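Local coordinates for protein ancestral congerin Con-anc (PDB 3AK0) that binds beta-galactosides such as lactose as a galectin, being a reconstructed ancestor of the fish lectins called congerins, at residues 8-13 and 130-135; 28-33 and 47-52; 37-42 and 120-125. All blocks are in the same frame, centred on the assembly; numbering follows the deposited sequence. Where two conformers were deposited one is given.

Contact 1 (8-13 and 130-135)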
loop_
_atom_site.group_PDB
_atom_site.type_symbol
_atom_site.label_atom_id
_atom_site.label_comp_id
_atom_site.label_asym_id
_atom_site.label_seq_id
_atom_site.Cartn_x
_atom_site.Cartn_y
_atom_site.Cartn_z
ATOM N N LYS A 8 -5.687 -0.023 4.133
ATOM C CA LYS A 8 -7.098 0.173 4.376
ATOM C C LYS A 8 -7.703 1.039 3.268
ATOM O O LYS A 8 -7.063 1.961 2.765
ATOM C CB LYS A 8 -7.242 0.833 5.750
ATOM C CG LYS A 8 -8.639 1.083 6.225
ATOM C CD LYS A 8 -8.588 1.914 7.480
ATOM C CE LYS A 8 -9.975 2.277 7.953
ATOM N NZ LYS A 8 -9.927 3.132 9.165
ATOM N N ASN A 9 -8.939 0.725 2.881
ATOM C CA ASN A 9 -9.709 1.478 1.890
ATOM C C ASN A 9 -9.076 1.400 0.522
ATOM O O ASN A 9 -9.089 2.349 -0.228
ATOM C CB ASN A 9 -9.855 2.957 2.265
ATOM C CG ASN A 9 -10.687 3.176 3.502
ATOM O OD1 ASN A 9 -10.526 4.195 4.193
ATOM N ND2 ASN A 9 -11.587 2.245 3.798
ATOM N N ILE A 10 -8.494 0.253 0.216
ATOM C CA ILE A 10 -8.014 -0.005 -1.138
ATOM C C ILE A 10 -9.214 -0.476 -1.961
ATOM O O ILE A 10 -10.112 -1.143 -1.433
ATOM C CB ILE A 10 -6.818 -1.007 -1.087
ATOM C CG1 ILE A 10 -6.098 -1.117 -2.434
ATOM C CG2 ILE A 10 -7.235 -2.359 -0.537
ATOM C CD1 ILE A 10 -4.642 -1.594 -2.311
ATOM N N THR A 11 -9.278 -0.087 -3.226
ATOM C CA THR A 11 -10.437 -0.439 -4.045
ATOM C C THR A 11 -10.055 -1.563 -4.987
ATOM O O THR A 11 -9.489 -1.327 -6.052
ATOM C CB THR A 11 -10.982 0.790 -4.815
ATOM O OG1 THR A 11 -11.323 1.809 -3.869
ATOM C CG2 THR A 11 -12.223 0.414 -5.627
ATOM N N PHE A 12 -10.328 -2.793 -4.562
ATOM C CA PHE A 12 -9.918 -3.975 -5.299
ATOM C C PHE A 12 -11.177 -4.663 -5.806
ATOM O O PHE A 12 -11.875 -5.338 -5.049
ATOM C CB PHE A 12 -9.130 -4.897 -4.349
ATOM C CG PHE A 12 -8.634 -6.173 -4.989
ATOM C CD1 PHE A 12 -8.352 -6.257 -6.354
ATOM C CD2 PHE A 12 -8.391 -7.278 -4.191
ATOM C CE1 PHE A 12 -7.888 -7.456 -6.905
ATOM C CE2 PHE A 12 -7.928 -8.470 -4.716
ATOM C CZ PHE A 12 -7.660 -8.561 -6.091
ATOM N N LYS A 13 -11.476 -4.462 -7.086
ATOM C CA LYS A 13 -12.720 -4.934 -7.682
ATOM C C LYS A 13 -12.492 -6.026 -8.708
ATOM O O LYS A 13 -11.356 -6.238 -9.165
ATOM C CB LYS A 13 -13.412 -3.783 -8.413
ATOM C CG LYS A 13 -13.586 -2.510 -7.628
ATOM C CD LYS A 13 -14.123 -1.447 -8.564
ATOM C CE LYS A 13 -15.542 -1.134 -8.212
ATOM N NZ LYS A 13 -15.506 0.007 -7.259
ATOM N N THR A 130 7.375 -4.652 0.244
ATOM C CA THR A 130 8.071 -3.570 -0.399
ATOM C C THR A 130 7.279 -2.971 -1.541
ATOM O O THR A 130 7.598 -1.885 -1.972
ATOM C CB THR A 130 9.415 -3.982 -0.904
ATOM O OG1 THR A 130 9.273 -5.003 -1.885
ATOM C CG2 THR A 130 10.274 -4.431 0.262
ATOM N N PHE A 131 6.220 -3.651 -1.993
ATOM C CA PHE A 131 5.485 -3.171 -3.162
ATOM C C PHE A 131 4.052 -3.647 -3.132
ATOM O O PHE A 131 3.803 -4.805 -2.806
ATOM C CB PHE A 131 6.178 -3.767 -4.399
ATOM C CG PHE A 131 5.609 -3.367 -5.693
ATOM C CD1 PHE A 131 5.821 -2.062 -6.179
ATOM C CD2 PHE A 131 4.899 -4.275 -6.465
ATOM C CE1 PHE A 131 5.316 -1.664 -7.414
ATOM C CE2 PHE A 131 4.407 -3.890 -7.727
ATOM C CZ PHE A 131 4.607 -2.582 -8.193
ATOM N N VAL A 132 3.119 -2.759 -3.474
ATOM C CA VAL A 132 1.714 -3.136 -3.737
ATOM C C VAL A 132 1.296 -2.467 -5.031
ATOM O O VAL A 132 1.505 -1.248 -5.184
ATOM C CB VAL A 132 0.741 -2.642 -2.623
ATOM C CG1 VAL A 132 -0.715 -3.044 -2.931
ATOM C CG2 VAL A 132 1.156 -3.132 -1.270
ATOM N N ARG A 133 0.702 -3.233 -5.946
ATOM C CA ARG A 133 0.213 -2.639 -7.203
ATOM C C ARG A 133 -1.232 -3.061 -7.449
ATOM O O ARG A 133 -1.598 -4.205 -7.188
ATOM C CB ARG A 133 1.095 -3.060 -8.387
ATOM C CG ARG A 133 0.615 -2.549 -9.740
ATOM C CD ARG A 133 1.572 -2.945 -10.901
ATOM N NE ARG A 133 2.830 -2.182 -10.914
ATOM C CZ ARG A 133 2.948 -0.913 -11.355
ATOM N NH1 ARG A 133 1.918 -0.242 -11.837
ATOM N NH2 ARG A 133 4.121 -0.324 -11.308
ATOM N N LEU A 134 -2.026 -2.133 -7.972
ATOM C CA LEU A 134 -3.345 -2.446 -8.527
ATOM C C LEU A 134 -3.391 -2.063 -10.000
ATOM O O LEU A 134 -3.106 -0.910 -10.355
ATOM C CB LEU A 134 -4.440 -1.686 -7.787
ATOM C CG LEU A 134 -5.007 -2.339 -6.541
ATOM C CD1 LEU A 134 -5.915 -1.348 -5.844
ATOM C CD2 LEU A 134 -5.810 -3.572 -6.871
ATOM N N GLU A 135 -3.734 -3.007 -10.867
ATOM C CA GLU A 135 -3.932 -2.672 -12.284
ATOM C C GLU A 135 -5.232 -3.253 -12.787
ATOM O O GLU A 135 -5.776 -2.787 -13.798
ATOM C CB GLU A 135 -2.768 -3.126 -13.168
ATOM C CG GLU A 135 -2.263 -4.493 -12.976
ATOM C CD GLU A 135 -0.757 -4.670 -13.321
ATOM O OE1 GLU A 135 -0.223 -4.038 -14.295
ATOM O OE2 GLU A 135 -0.125 -5.518 -12.646
ATOM O OXT GLU A 135 -5.753 -4.177 -12.176
#
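Leu134 reaches across to strand 10-13 with both of its methyl branches. Leu134 CD1 lies 3.4 Å from Ile10 CG1, tighter than usual for two carbons. Leu134 CD1 also sits 3.6 Å from the backbone oxygen Thr11 O. On the other branch, Leu134 CD2 meets the Phe12 ring obliquely, 3.7 Å from Phe12 CD1. The leucine thus fits between Ile10 and Phe12, two residues on from each other in the strand. Ile10 extends its longer branch toward strand 130-134, because CG1 stands anti to the backbone N (chi1 -169°). The contact is wholly apolar apart from the carbonyl of Thr11.

The next shell is also hydrophobic. Leu18 touches Phe12, Val132 and Leu134, and Phe92 meets the Phe12 ring edge-to-face. Backbone bonds of Ile10 to Asn119 and of Phe12 to Phe118 tie strand 10-13 to its sheet. The two strands do not pair: the axes of segments 10-13 and 130-134 approach to 9.2 Å and their directions differ by 52°. Such face-to-face packing of two sheets is characteristic of the galectin beta sandwich.

Contact 2 (28-33 and 47-52). With GAL (beta-D-galactopyranose), chain C; BGC (beta-D-glucopyranose), chain B.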
loop_
_atom_site.group_PDB
_atom_site.type_symbol
_atom_site.label_atom_id
_atom_site.label_comp_id
_atom_site.label_asym_id
_atom_site.label_seq_id
_atom_site.Cartn_x
_atom_site.Cartn_y
_atom_site.Cartn_z
ATOM N N ALA A 28 12.687 -17.263 8.104
ATOM C CA ALA A 28 11.230 -17.253 8.133
ATOM C C ALA A 28 10.621 -18.589 8.523
ATOM O O ALA A 28 11.041 -19.647 8.058
ATOM C CB ALA A 28 10.679 -16.802 6.780
ATOM N N LYS A 29 9.595 -18.498 9.360
ATOM C CA LYS A 29 8.748 -19.649 9.687
ATOM C C LYS A 29 7.478 -19.596 8.862
ATOM O O LYS A 29 7.100 -20.589 8.266
ATOM C CB LYS A 29 8.405 -19.681 11.181
ATOM C CG LYS A 29 9.648 -19.829 12.092
ATOM C CD LYS A 29 10.346 -21.100 11.699
ATOM C CE LYS A 29 11.748 -21.191 12.281
ATOM N NZ LYS A 29 11.615 -21.514 13.724
ATOM N N ARG A 30 6.834 -18.436 8.826
ATOM C CA ARG A 30 5.694 -18.243 7.932
ATOM C C ARG A 30 5.378 -16.775 7.736
ATOM O O ARG A 30 5.715 -15.940 8.586
ATOM C CB ARG A 30 4.432 -18.932 8.471
ATOM C CG ARG A 30 3.901 -18.322 9.774
ATOM C CD ARG A 30 2.550 -18.936 10.099
ATOM N NE ARG A 30 2.067 -18.438 11.376
ATOM C CZ ARG A 30 0.776 -18.346 11.712
ATOM N NH1 ARG A 30 0.420 -17.892 12.911
ATOM N NH2 ARG A 30 -0.166 -18.697 10.835
ATOM N N PHE A 31 4.688 -16.473 6.634
ATOM C CA PHE A 31 4.066 -15.169 6.503
ATOM C C PHE A 31 2.761 -15.323 5.732
ATOM O O PHE A 31 2.636 -16.215 4.885
ATOM C CB PHE A 31 5.010 -14.151 5.823
ATOM C CG PHE A 31 5.165 -14.341 4.346
ATOM C CD1 PHE A 31 6.086 -15.249 3.829
ATOM C CD2 PHE A 31 4.404 -13.587 3.453
ATOM C CE1 PHE A 31 6.232 -15.444 2.466
ATOM C CE2 PHE A 31 4.552 -13.754 2.089
ATOM C CZ PHE A 31 5.467 -14.678 1.580
ATOM N N SER A 32 1.814 -14.419 5.992
ATOM C CA SER A 32 0.579 -14.460 5.204
ATOM C C SER A 32 0.259 -13.160 4.478
ATOM O O SER A 32 0.623 -12.083 4.947
ATOM C CB SER A 32 -0.601 -14.898 6.091
ATOM O OG SER A 32 -0.812 -13.974 7.157
ATOM N N ILE A 33 -0.420 -13.293 3.323
ATOM C CA ILE A 33 -1.091 -12.174 2.660
ATOM C C ILE A 33 -2.596 -12.379 2.828
ATOM O O ILE A 33 -3.097 -13.507 2.668
ATOM C CB ILE A 33 -0.713 -12.096 1.165
ATOM C CG1 ILE A 33 0.801 -12.010 1.010
ATOM C CG2 ILE A 33 -1.399 -10.896 0.516
ATOM C CD1 ILE A 33 1.426 -10.865 1.729
ATOM N N ASP A 47 -1.365 -18.385 3.666
ATOM C CA ASP A 47 -0.318 -18.498 4.679
ATOM C C ASP A 47 0.794 -19.324 4.090
ATOM O O ASP A 47 0.610 -20.492 3.770
ATOM C CB ASP A 47 -0.871 -19.149 5.962
ATOM C CG ASP A 47 -0.052 -18.810 7.200
ATOM O OD1 ASP A 47 0.656 -17.779 7.213
ATOM O OD2 ASP A 47 -0.161 -19.567 8.187
ATOM N N HIS A 48 1.954 -18.703 3.937
ATOM C CA HIS A 48 3.097 -19.375 3.337
ATOM C C HIS A 48 3.932 -19.960 4.456
ATOM O O HIS A 48 4.671 -19.237 5.154
ATOM C CB HIS A 48 3.923 -18.358 2.499
ATOM C CG HIS A 48 3.100 -17.584 1.519
ATOM N ND1 HIS A 48 2.448 -16.424 1.873
ATOM C CD2 HIS A 48 2.803 -17.804 0.217
ATOM C CE1 HIS A 48 1.792 -15.951 0.821
ATOM N NE2 HIS A 48 1.997 -16.766 -0.196
ATOM N N ARG A 49 3.796 -21.271 4.660
ATOM C CA ARG A 49 4.407 -21.928 5.841
ATOM C C ARG A 49 5.694 -22.650 5.466
ATOM O O ARG A 49 5.673 -23.751 4.891
ATOM C CB ARG A 49 3.398 -22.882 6.483
ATOM C CG ARG A 49 2.198 -22.108 7.046
ATOM C CD ARG A 49 1.172 -23.063 7.667
ATOM N NE ARG A 49 0.025 -22.298 8.178
ATOM C CZ ARG A 49 -0.988 -22.777 8.906
ATOM N NH1 ARG A 49 -1.961 -21.941 9.297
ATOM N NH2 ARG A 49 -1.049 -24.068 9.239
ATOM N N PHE A 50 6.812 -21.989 5.739
ATOM C CA PHE A 50 8.115 -22.650 5.645
ATOM C C PHE A 50 8.182 -23.754 6.679
ATOM O O PHE A 50 8.472 -24.911 6.354
ATOM C CB PHE A 50 9.227 -21.630 5.841
ATOM C CG PHE A 50 9.246 -20.588 4.762
ATOM C CD1 PHE A 50 8.408 -19.481 4.851
ATOM C CD2 PHE A 50 10.054 -20.753 3.629
ATOM C CE1 PHE A 50 8.398 -18.519 3.827
ATOM C CE2 PHE A 50 10.045 -19.796 2.600
ATOM C CZ PHE A 50 9.217 -18.705 2.691
ATOM N N SER A 51 7.891 -23.373 7.909
ATOM C CA SER A 51 7.916 -24.303 9.019
ATOM C C SER A 51 6.960 -23.849 10.112
ATOM O O SER A 51 7.317 -23.006 10.933
ATOM C CB SER A 51 9.333 -24.376 9.569
ATOM O OG SER A 51 9.366 -25.328 10.618
ATOM N N TYR A 52 5.754 -24.399 10.114
ATOM C CA TYR A 52 4.769 -24.074 11.146
ATOM C C TYR A 52 4.101 -25.342 11.575
ATOM O O TYR A 52 3.113 -25.760 11.011
ATOM C CB TYR A 52 3.771 -22.997 10.648
ATOM C CG TYR A 52 2.730 -22.530 11.637
ATOM C CD1 TYR A 52 3.022 -21.521 12.561
ATOM C CD2 TYR A 52 1.448 -23.070 11.645
ATOM C CE1 TYR A 52 2.075 -21.074 13.456
ATOM C CE2 TYR A 52 0.481 -22.624 12.562
ATOM C CZ TYR A 52 0.819 -21.619 13.459
ATOM O OH TYR A 52 -0.096 -21.159 14.353
HETATM C C1 GAL C . -3.994 -21.447 12.223
HETATM C C2 GAL C . -3.031 -20.278 12.467
HETATM C C3 GAL C . -3.678 -18.974 12.008
HETATM C C4 GAL C . -4.142 -19.109 10.565
HETATM C C5 GAL C . -5.072 -20.324 10.451
HETATM C C6 GAL C . -5.538 -20.568 9.023
HETATM O O2 GAL C . -2.658 -20.139 13.838
HETATM O O3 GAL C . -2.739 -17.939 12.177
HETATM O O4 GAL C . -3.005 -19.247 9.726
HETATM O O5 GAL C . -4.360 -21.487 10.857
HETATM O O6 GAL C . -6.514 -21.595 9.037
HETATM C C2 BGC B . -4.191 -26.282 12.013
HETATM C C3 BGC B . -3.477 -24.938 11.848
HETATM C C4 BGC B . -4.124 -23.799 12.633
HETATM C C5 BGC B . -4.147 -24.268 14.093
HETATM C C6 BGC B . -4.882 -23.297 14.982
HETATM C C1 BGC B . -4.279 -26.580 13.502
HETATM O O1 BGC B . -5.146 -27.676 13.688
HETATM O O2 BGC B . -3.453 -27.307 11.356
HETATM O O3 BGC B . -3.430 -24.603 10.474
HETATM O O4 BGC B . -3.295 -22.653 12.527
HETATM O O5 BGC B . -4.867 -25.494 14.171
HETATM O O6 BGC B . -6.198 -23.205 14.503
HETATM O O HOH W 1 0.338 -15.704 9.051
#
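Asp47 meets Arg30 through its OD2 oxygen. Arg30 NH2 donates to Asp47 OD2 at 2.8 Å, on the syn side of the carboxylate but tilted 28° from its plane. The guanidinium and carboxylate planes are turned 67° apart. Arg49 NE reaches Asp47 OD2 at 2.7 Å, from the opposite face of the carboxylate. The other oxygen, OD1, takes a bond from a water that also binds Ser32 OG. Ser32 OG is also hydrogen-bonded to Asn34 ND2.

His48 turns to the other face of the sheet. His48 N (2.7 Å) and the ring atom His48 ND1 both donate to Phe31 O, from opposite faces of the carbonyl plane. Its ring forms an offset stack with Phe31, centroids 4.3 Å apart.

Arg49 is extended from CG to NE, which carries its guanidinium out to the sugars. Arg49 NH1 donates to galactose O4 and O5, and Arg49 NH2 to glucose O3 at 2.7 Å. Asp55 makes a salt bridge with NH2.

Phe50 lies on the His48 side, with its ring near Ala28 CB and its CE1 at the edge of the Phe31 ring. Ser51 N makes a nearly straight bond to Lys29 O (2.9 Å).

Tyr52 carries the Arg30 guanidinium flat on one ring face, a cation-pi stack with planes 28° apart. Tyr52 OH bonds galactose O2 at 2.8 Å. Arg30 is thus held by Tyr52 over a face and Asp47 at an edge, while its NH1 and NH2 donate to galactose O3. This antiparallel hairpin supplies part of the galectin carbohydrate-binding site, which His45, Asn62 and Glu72 help to complete.

Contact 3 (37-42 and 120-125)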
loop_
_atom_site.group_PDB
_atom_site.type_symbol
_atom_site.label_atom_id
_atom_site.label_comp_id
_atom_site.label_asym_id
_atom_site.label_seq_id
_atom_site.Cartn_x
_atom_site.Cartn_y
_atom_site.Cartn_z
ATOM N N GLU A 37 -11.687 -7.230 4.577
ATOM C CA GLU A 37 -12.229 -5.972 5.051
ATOM C C GLU A 37 -11.531 -5.407 6.290
ATOM O O GLU A 37 -11.626 -4.184 6.538
ATOM C CB GLU A 37 -13.724 -6.134 5.337
ATOM C CG GLU A 37 -14.527 -6.603 4.129
ATOM C CD GLU A 37 -14.443 -8.105 3.836
ATOM O OE1 GLU A 37 -14.312 -8.915 4.797
ATOM O OE2 GLU A 37 -14.628 -8.495 2.654
ATOM N N SER A 38 -10.888 -6.271 7.077
ATOM C CA SER A 38 -10.103 -5.840 8.260
ATOM C C SER A 38 -9.294 -7.033 8.754
ATOM O O SER A 38 -9.384 -8.151 8.196
ATOM C CB SER A 38 -11.035 -5.371 9.385
ATOM O OG SER A 38 -11.731 -6.498 9.892
ATOM N N THR A 39 -8.557 -6.828 9.846
ATOM C CA THR A 39 -7.777 -7.934 10.418
ATOM C C THR A 39 -8.643 -9.126 10.818
ATOM O O THR A 39 -8.091 -10.208 11.086
ATOM C CB THR A 39 -6.696 -7.518 11.384
ATOM O OG1 THR A 39 -7.293 -6.846 12.484
ATOM C CG2 THR A 39 -5.683 -6.603 10.687
ATOM N N ASP A 40 -9.965 -8.947 10.956
ATOM C CA ASP A 40 -10.812 -9.778 11.821
ATOM C C ASP A 40 -11.745 -10.397 10.722
ATOM O O ASP A 40 -12.577 -11.256 10.996
ATOM C CB ASP A 40 -11.706 -9.014 12.783
ATOM C CG ASP A 40 -10.986 -8.533 14.011
ATOM O OD1 ASP A 40 -10.178 -9.303 14.589
ATOM O OD2 ASP A 40 -11.267 -7.378 14.405
ATOM N N SER A 41 -11.614 -9.929 9.476
ATOM C CA SER A 41 -12.615 -10.173 8.419
ATOM C C SER A 41 -11.865 -10.345 7.092
ATOM O O SER A 41 -11.562 -9.370 6.416
ATOM C CB SER A 41 -13.567 -8.965 8.364
ATOM O OG SER A 41 -14.704 -9.148 7.519
ATOM N N ILE A 42 -11.560 -11.602 6.757
ATOM C CA ILE A 42 -10.600 -11.906 5.689
ATOM C C ILE A 42 -11.212 -12.929 4.755
ATOM O O ILE A 42 -11.509 -14.057 5.159
ATOM C CB ILE A 42 -9.287 -12.475 6.269
ATOM C CG1 ILE A 42 -8.600 -11.476 7.185
ATOM C CG2 ILE A 42 -8.333 -12.883 5.140
ATOM C CD1 ILE A 42 -7.615 -12.135 8.138
ATOM N N PHE A 120 -9.426 -4.173 1.921
ATOM C CA PHE A 120 -8.403 -4.263 2.975
ATOM C C PHE A 120 -7.411 -5.359 2.626
ATOM O O PHE A 120 -7.822 -6.455 2.209
ATOM C CB PHE A 120 -9.067 -4.541 4.328
ATOM C CG PHE A 120 -8.123 -4.526 5.490
ATOM C CD1 PHE A 120 -7.850 -3.326 6.150
ATOM C CD2 PHE A 120 -7.550 -5.708 5.960
ATOM C CE1 PHE A 120 -6.977 -3.299 7.240
ATOM C CE2 PHE A 120 -6.681 -5.692 7.062
ATOM C CZ PHE A 120 -6.391 -4.490 7.686
ATOM N N ILE A 121 -6.115 -5.052 2.744
ATOM C CA ILE A 121 -5.066 -6.090 2.628
ATOM C C ILE A 121 -4.157 -5.955 3.852
ATOM O O ILE A 121 -3.932 -4.860 4.354
ATOM C CB ILE A 121 -4.193 -5.873 1.343
ATOM C CG1 ILE A 121 -5.069 -5.803 0.092
ATOM C CG2 ILE A 121 -3.047 -6.953 1.217
ATOM C CD1 ILE A 121 -4.462 -4.954 -1.012
ATOM N N TYR A 122 -3.622 -7.072 4.348
ATOM C CA TYR A 122 -2.534 -6.931 5.297
ATOM C C TYR A 122 -1.581 -8.090 5.232
ATOM O O TYR A 122 -1.946 -9.189 4.791
ATOM C CB TYR A 122 -3.046 -6.683 6.726
ATOM C CG TYR A 122 -3.471 -7.888 7.526
ATOM C CD1 TYR A 122 -2.662 -8.375 8.543
ATOM C CD2 TYR A 122 -4.717 -8.488 7.318
ATOM C CE1 TYR A 122 -3.047 -9.455 9.323
ATOM C CE2 TYR A 122 -5.113 -9.562 8.095
ATOM C CZ TYR A 122 -4.263 -10.048 9.092
ATOM O OH TYR A 122 -4.613 -11.142 9.879
ATOM N N LEU A 123 -0.347 -7.843 5.674
ATOM C CA LEU A 123 0.644 -8.898 5.731
ATOM C C LEU A 123 0.841 -9.230 7.202
ATOM O O LEU A 123 0.826 -8.343 8.067
ATOM C CB LEU A 123 1.973 -8.439 5.082
ATOM C CG LEU A 123 3.153 -9.429 5.050
ATOM C CD1 LEU A 123 4.058 -9.013 3.935
ATOM C CD2 LEU A 123 3.898 -9.468 6.402
ATOM N N ALA A 124 0.968 -10.511 7.493
ATOM C CA ALA A 124 1.384 -10.922 8.836
ATOM C C ALA A 124 2.615 -11.786 8.755
ATOM O O ALA A 124 2.792 -12.547 7.801
ATOM C CB ALA A 124 0.251 -11.686 9.583
ATOM N N GLY A 125 3.482 -11.673 9.759
ATOM C CA GLY A 125 4.535 -12.653 9.905
ATOM C C GLY A 125 5.914 -12.286 9.389
ATOM O O GLY A 125 6.316 -11.112 9.383
#
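Phe120 lies against the backbone of Glu37 and Ser38. With chi1 at -175°, CG of Phe120 points opposite its own N and sends the ring over to the 37-42 turn. Ser38 CA sits over one face of this ring, 3.5 Å from the Phe120 centroid, in a CH-pi contact. Closer to the chain, Phe120 CB is 3.3 Å from Glu37 C. At the far end of the ring, Phe120 CZ meets the methyl Thr39 CG2 at 3.7 Å.

That methyl touches a second ring. Thr39 CG2 stands squarely over the centre of Tyr122, 3.8 Å from the ring centroid and 3° off the ring normal. Thr39 places CG2 there by setting it beside its own backbone N, anti to the carbonyl carbon. Ile42 approaches the same ring from its edge. Ile42 CD1 lies in the ring plane, 3.6 Å from Tyr122 CE2, and the two side chains cross at about a right angle.

Residues 38-41 form a type I beta turn linking strands 30-35 and 41-52, neighbours in the galectin sheet that carries the sugar site. A classic beta bulge sets Glu37 and Ser38 both opposite Ser41.

The turn is braced from within. Ser38 OG accepts from Asp40 N, an ST turn. Ser41 OG donates to Glu37 OE1 at 2.8 Å, meeting the carboxylate on its anti side. Ser41 O takes bonds from both Glu37 N and Ser38 N. Glu6 of strand 6-8 also touches Thr39, Phe120 and Tyr122.

Overall arrangement
Contacts 2 and 3 belong to one sheet and share strand 41-52. Their centres are about 15 Å apart. Strand 30-35 lies between strands 41-52 and 117-125, and a probable backbone bond from Ser32 N to Ala124 O (2.8 Å) joins the two contacts. Along the chain their segments alternate. Contact 1 closes a loop that contains both. It links this sheet, through strand 10-13, to strand 127-134 of the other sheet. It touches contact 3 where Ile10 meets Ile121. Contact 2, with the sugars, is about 22 Å from contact 1, centre to centre, across the chain's centre. Strand 127-134 pairs with the second subunit, whereas no other protein chain touches contact 2.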